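Local coordinates for CheA (Treponema denticola, PDB 6Y1Y), which probably relays chemoreceptor signals to the flagellar motors as an autophosphorylating histidine kinase, represented by its coiled-coil dimerization domain, at residues K40-S45 with V89-F93; I47-T52 with S85-F90. All blocks are in the same frame, centred on the assembly; numbering follows the deposited sequence.

Interaction 1 (K40-S45 with V89-F93); sequences KFQNSS and VFGDF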
loop_
_atom_site.group_PDB
_atom_site.type_symbol
_atom_site.label_atom_id
_atom_site.label_comp_id
_atom_site.label_asym_id
_atom_site.label_seq_id
_atom_site.Cartn_x
_atom_site.Cartn_y
_atom_site.Cartn_z
ATOM N N LYS B 40 3.576 9.492 0.843
ATOM C CA LYS B 40 4.688 9.424 1.783
ATOM C C LYS B 40 5.860 8.685 1.159
ATOM O O LYS B 40 7.014 9.117 1.286
ATOM C CB LYS B 40 4.232 8.738 3.068
ATOM C CG LYS B 40 5.341 8.344 4.007
ATOM C CD LYS B 40 5.910 9.536 4.712
ATOM C CE LYS B 40 7.097 9.118 5.546
ATOM N NZ LYS B 40 7.858 10.307 5.962
ATOM N N PHE B 41 5.582 7.595 0.446
ATOM C CA PHE B 41 6.656 6.897 -0.243
ATOM C C PHE B 41 7.330 7.806 -1.268
ATOM O O PHE B 41 8.563 7.828 -1.375
ATOM C CB PHE B 41 6.160 5.623 -0.922
ATOM C CG PHE B 41 7.253 4.942 -1.682
ATOM C CD1 PHE B 41 8.110 4.066 -1.030
ATOM C CD2 PHE B 41 7.497 5.259 -3.015
ATOM C CE1 PHE B 41 9.159 3.473 -1.705
ATOM C CE2 PHE B 41 8.550 4.674 -3.696
ATOM C CZ PHE B 41 9.384 3.776 -3.038
ATOM N N GLN B 42 6.537 8.535 -2.056
ATOM C CA GLN B 42 7.111 9.410 -3.073
ATOM C C GLN B 42 8.007 10.467 -2.448
ATOM O O GLN B 42 9.136 10.701 -2.905
ATOM C CB GLN B 42 5.993 10.055 -3.886
ATOM C CG GLN B 42 5.259 9.060 -4.742
ATOM C CD GLN B 42 6.110 8.569 -5.885
ATOM O OE1 GLN B 42 7.017 7.747 -5.703
ATOM N NE2 GLN B 42 5.836 9.085 -7.080
ATOM N N ASN B 43 7.542 11.094 -1.370
ATOM C CA ASN B 43 8.349 12.135 -0.748
ATOM C C ASN B 43 9.618 11.548 -0.147
ATOM O O ASN B 43 10.720 12.069 -0.359
ATOM C CB ASN B 43 7.538 12.863 0.318
ATOM C CG ASN B 43 6.463 13.754 -0.270
ATOM O OD1 ASN B 43 6.570 14.205 -1.413
ATOM N ND2 ASN B 43 5.411 14.005 0.505
ATOM N N SER B 44 9.488 10.445 0.592
ATOM C CA SER B 44 10.659 9.847 1.223
ATOM C C SER B 44 11.610 9.218 0.209
ATOM O O SER B 44 12.830 9.220 0.439
ATOM C CB SER B 44 10.229 8.823 2.268
ATOM O OG SER B 44 9.719 9.490 3.413
ATOM N N SER B 45 11.084 8.689 -0.905
ATOM C CA SER B 45 11.932 8.131 -1.963
ATOM C C SER B 45 12.793 9.214 -2.602
ATOM O O SER B 45 13.950 8.967 -2.969
ATOM C CB SER B 45 11.058 7.448 -3.021
ATOM O OG SER B 45 11.835 6.963 -4.114
ATOM N N VAL B 89 15.361 6.937 6.564
ATOM C CA VAL B 89 14.653 7.922 5.743
ATOM C C VAL B 89 13.170 7.579 5.562
ATOM O O VAL B 89 12.336 8.492 5.451
ATOM C CB VAL B 89 15.377 8.127 4.397
ATOM C CG1 VAL B 89 15.291 6.905 3.534
ATOM C CG2 VAL B 89 14.832 9.352 3.655
ATOM N N PHE B 90 12.793 6.306 5.566
ATOM C CA PHE B 90 11.376 5.960 5.457
ATOM C C PHE B 90 10.700 5.803 6.808
ATOM O O PHE B 90 9.491 5.537 6.846
ATOM C CB PHE B 90 11.181 4.671 4.636
ATOM C CG PHE B 90 11.545 4.817 3.188
ATOM C CD1 PHE B 90 10.619 5.303 2.275
ATOM C CD2 PHE B 90 12.821 4.486 2.747
ATOM C CE1 PHE B 90 10.954 5.457 0.934
ATOM C CE2 PHE B 90 13.163 4.631 1.401
ATOM C CZ PHE B 90 12.235 5.124 0.502
ATOM N N GLY B 91 11.442 5.967 7.907
ATOM C CA GLY B 91 10.819 5.877 9.219
ATOM C C GLY B 91 10.120 4.543 9.392
ATOM O O GLY B 91 10.660 3.478 9.072
ATOM N N ASP B 92 8.885 4.604 9.885
ATOM C CA ASP B 92 8.094 3.419 10.161
ATOM C C ASP B 92 7.199 3.027 8.995
ATOM O O ASP B 92 6.173 2.378 9.217
ATOM C CB ASP B 92 7.245 3.633 11.412
ATOM C CG ASP B 92 8.083 3.781 12.665
ATOM O OD1 ASP B 92 9.078 3.034 12.811
ATOM O OD2 ASP B 92 7.758 4.654 13.500
ATOM N N PHE B 93 7.557 3.413 7.768
ATOM C CA PHE B 93 6.714 3.100 6.615
ATOM C C PHE B 93 6.340 1.625 6.565
ATOM O O PHE B 93 5.189 1.285 6.284
ATOM C CB PHE B 93 7.405 3.502 5.308
ATOM C CG PHE B 93 6.496 3.442 4.099
ATOM C CD1 PHE B 93 6.336 2.257 3.383
ATOM C CD2 PHE B 93 5.799 4.568 3.684
ATOM C CE1 PHE B 93 5.489 2.199 2.275
ATOM C CE2 PHE B 93 4.957 4.509 2.574
ATOM C CZ PHE B 93 4.798 3.334 1.881
#

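Interaction 2 (I47-T52 with S85-F90); sequences IYKDKT and SLLEVF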
loop_
_atom_site.group_PDB
_atom_site.type_symbol
_atom_site.label_atom_id
_atom_site.label_comp_id
_atom_site.label_asym_id
_atom_site.label_seq_id
_atom_site.Cartn_x
_atom_site.Cartn_y
_atom_site.Cartn_z
ATOM N N ILE B 47 13.923 11.843 -1.047
ATOM C CA ILE B 47 14.983 12.073 -0.071
ATOM C C ILE B 47 15.960 10.904 -0.068
ATOM O O ILE B 47 17.187 11.094 0.010
ATOM C CB ILE B 47 14.380 12.330 1.324
ATOM C CG1 ILE B 47 13.363 13.481 1.283
ATOM C CG2 ILE B 47 15.475 12.662 2.325
ATOM C CD1 ILE B 47 13.895 14.737 0.633
ATOM N N TYR B 48 15.436 9.678 -0.186
ATOM C CA TYR B 48 16.306 8.506 -0.206
ATOM C C TYR B 48 17.303 8.585 -1.351
ATOM O O TYR B 48 18.495 8.307 -1.163
ATOM C CB TYR B 48 15.446 7.234 -0.342
ATOM C CG TYR B 48 16.220 5.969 -0.694
ATOM C CD1 TYR B 48 16.804 5.208 0.299
ATOM C CD2 TYR B 48 16.356 5.549 -2.018
ATOM C CE1 TYR B 48 17.531 4.060 -0.007
ATOM C CE2 TYR B 48 17.086 4.391 -2.338
ATOM C CZ TYR B 48 17.661 3.666 -1.319
ATOM O OH TYR B 48 18.382 2.529 -1.607
ATOM N N LYS B 49 16.849 8.999 -2.541
ATOM C CA LYS B 49 17.756 9.076 -3.678
ATOM C C LYS B 49 18.761 10.209 -3.497
ATOM O O LYS B 49 19.931 10.065 -3.856
ATOM C CB LYS B 49 16.958 9.234 -4.971
ATOM C CG LYS B 49 16.212 7.965 -5.371
ATOM C CD LYS B 49 15.451 8.154 -6.677
ATOM C CE LYS B 49 14.397 7.075 -6.813
ATOM N NZ LYS B 49 13.547 7.261 -8.021
ATOM N N ASP B 50 18.329 11.337 -2.919
ATOM C CA ASP B 50 19.262 12.435 -2.653
ATOM C C ASP B 50 20.359 11.987 -1.694
ATOM O O ASP B 50 21.550 12.244 -1.924
ATOM C CB ASP B 50 18.508 13.637 -2.077
ATOM C CG ASP B 50 19.430 14.799 -1.731
ATOM O OD1 ASP B 50 20.057 15.346 -2.662
ATOM O OD2 ASP B 50 19.532 15.163 -0.531
ATOM N N LYS B 51 19.975 11.298 -0.622
ATOM C CA LYS B 51 20.959 10.846 0.358
ATOM C C LYS B 51 21.875 9.779 -0.229
ATOM O O LYS B 51 23.086 9.784 0.023
ATOM C CB LYS B 51 20.242 10.303 1.591
ATOM C CG LYS B 51 19.475 11.349 2.395
ATOM C CD LYS B 51 19.036 10.774 3.738
ATOM C CE LYS B 51 18.189 11.740 4.539
ATOM N NZ LYS B 51 18.950 12.951 4.928
ATOM N N THR B 52 21.317 8.860 -1.022
ATOM C CA THR B 52 22.141 7.797 -1.598
ATOM C C THR B 52 23.144 8.362 -2.589
ATOM O O THR B 52 24.330 8.018 -2.533
ATOM C CB THR B 52 21.245 6.762 -2.275
ATOM O OG1 THR B 52 20.400 6.141 -1.308
ATOM C CG2 THR B 52 22.084 5.689 -2.971
ATOM N N SER B 85 21.292 8.663 8.651
ATOM C CA SER B 85 20.168 9.397 8.077
ATOM C C SER B 85 19.509 8.587 6.968
ATOM O O SER B 85 18.279 8.547 6.854
ATOM C CB SER B 85 20.643 10.738 7.518
ATOM O OG SER B 85 20.897 11.687 8.551
ATOM N N LEU B 86 20.321 7.919 6.151
ATOM C CA LEU B 86 19.804 7.102 5.060
ATOM C C LEU B 86 19.019 5.895 5.570
ATOM O O LEU B 86 17.958 5.562 5.026
ATOM C CB LEU B 86 20.977 6.680 4.169
ATOM C CG LEU B 86 20.687 5.838 2.929
ATOM C CD1 LEU B 86 19.665 6.541 2.044
ATOM C CD2 LEU B 86 21.961 5.580 2.167
ATOM N N LEU B 87 19.516 5.233 6.620
ATOM C CA LEU B 87 18.815 4.078 7.171
ATOM C C LEU B 87 17.432 4.439 7.689
ATOM O O LEU B 87 16.541 3.587 7.717
ATOM C CB LEU B 87 19.623 3.446 8.303
ATOM C CG LEU B 87 20.947 2.788 7.950
ATOM C CD1 LEU B 87 21.570 2.285 9.230
ATOM C CD2 LEU B 87 20.695 1.624 6.997
ATOM N N GLU B 88 17.226 5.681 8.115
ATOM C CA GLU B 88 15.971 6.043 8.764
ATOM C C GLU B 88 15.045 6.831 7.860
ATOM O O GLU B 88 13.998 7.281 8.325
ATOM C CB GLU B 88 16.258 6.864 10.035
ATOM C CG GLU B 88 17.094 6.104 11.063
ATOM C CD GLU B 88 17.362 6.895 12.340
ATOM O OE1 GLU B 88 17.436 8.141 12.284
ATOM O OE2 GLU B 88 17.500 6.252 13.410
ATOM N N VAL B 89 15.361 6.937 6.564
ATOM C CA VAL B 89 14.653 7.922 5.743
ATOM C C VAL B 89 13.170 7.579 5.562
ATOM O O VAL B 89 12.336 8.492 5.451
ATOM C CB VAL B 89 15.377 8.127 4.397
ATOM C CG1 VAL B 89 15.291 6.905 3.534
ATOM C CG2 VAL B 89 14.832 9.352 3.655
ATOM N N PHE B 90 12.793 6.306 5.566
ATOM C CA PHE B 90 11.376 5.960 5.457
ATOM C C PHE B 90 10.700 5.803 6.808
ATOM O O PHE B 90 9.491 5.537 6.846
ATOM C CB PHE B 90 11.181 4.671 4.636
ATOM C CG PHE B 90 11.545 4.817 3.188
ATOM C CD1 PHE B 90 10.619 5.303 2.275
ATOM C CD2 PHE B 90 12.821 4.486 2.747
ATOM C CE1 PHE B 90 10.954 5.457 0.934
ATOM C CE2 PHE B 90 13.163 4.631 1.401
ATOM C CZ PHE B 90 12.235 5.124 0.502
#

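Interaction 1 (K40-S45 with V89-F93)
Phe90 brings one side of its ring obliquely to the helix, CD1 3.5 Å from Ser44 CB and CE1 3.7 Å from Ser45 N. The same CE1 meets Phe41 CD1 at 3.7 Å, where the two rings run nearly parallel, planes 20° apart, but slid so far that they barely overlap. Phe93 meets Phe41 at the base of its side chain, CE2 3.9 Å from Phe41 CB, while Lys40 CG sits in the plane of the Phe93 ring at its edge, 3.8 Å from CD2. Lys40 bends at chi2 (74°), and its chain passes Phe93 in the opposite direction before NZ gives a weak hydrogen bond to Ser44 OG. That hydroxyl in turn donates weakly to Val89 O, 3.5 Å away, the one polar link between the segments. Phe90 and Phe93 are spaced by a type II' beta turn that they begin and end, closed by Phe93 N on Phe90 O at 3.0 Å. The turn breaks the path between helices 72-87 and 93-125 beside the unbroken helix 7-67, and Phe41 and Phe93 of the second subunit meet Phe93 and Phe41 here, making the cluster part of the dimer interface.

Interaction 2 (I47-T52 with S85-F90)
Tyr48 and Leu86 both turn CG anti to the backbone N (chi1 167° and -179°), and these torsions send the tyrosine ring and the leucine branches toward each other between helices 7-67 and 72-87. There Leu86 CD1 reaches Tyr48 CD1 at 3.6 Å and also Thr52 OG1 at 3.5 Å, while Lys51 CB also closes on this methyl. One methyl thus touches Tyr48 and Thr52, a helical turn apart on 47-52, as well as Lys51, a small example of how a single branch can serve several neighbours.

Thr52 is fixed by its own helix. Its OG1 donates to Tyr48 O at 2.9 Å from above the carbonyl plane, and Thr52 N reaches that oxygen from the opposite face, so the carbonyl is gripped twice. The same OG1 stands 3.6 Å above the plane of the Tyr48 ring, over its centre.

Val89 divides its two methyls: CG1 touches the edge of the Tyr48 ring in its plane, and CG2 packs on Ile47 CG2 at 3.6 Å. Beyond it, Phe90 brings CE2 to within 3.8 Å of Tyr48 CD1, the rings inclined at 41°. On the outer side, the aliphatic part of Lys51 runs along Ser85, bending at chi4 to bring NZ 3.8 Å from Ser85 CB.

The attraction between the segments is therefore one of apolar surfaces, while Thr52 OG1 is satisfied within its own helix and Tyr48 OH by the second subunit. Tyr48 OH donates to Leu86 O of that subunit, and the Tyr48 rings of the two subunits meet edge-to-face. A residue that packs by its ring within one chain and bonds by its hydroxyl to the other ties the intrachain hairpin to the dimer, consistent with the role of a homodimeric domain.

Overall arrangement
Both interactions use the long helix 7-67 as one wall and meet the same short run of chain, sharing Val89 and Phe90, with centres about 9 Å apart. Interaction 1 is the more buried and lies nearer the centre of the chain; it matches the helix with a turn, through phenylalanines and one weak hydroxyl-to-carbonyl bond. Interaction 2, only partly buried, pairs that helix with the end of helix 72-87 and the loop that follows it, relying on aliphatic branches around a tyrosine and edged by a lysine at the surface. Both also reach the second subunit, so the break between helices 72-87 and 93-125 is packed from within the chain and from across the dimer.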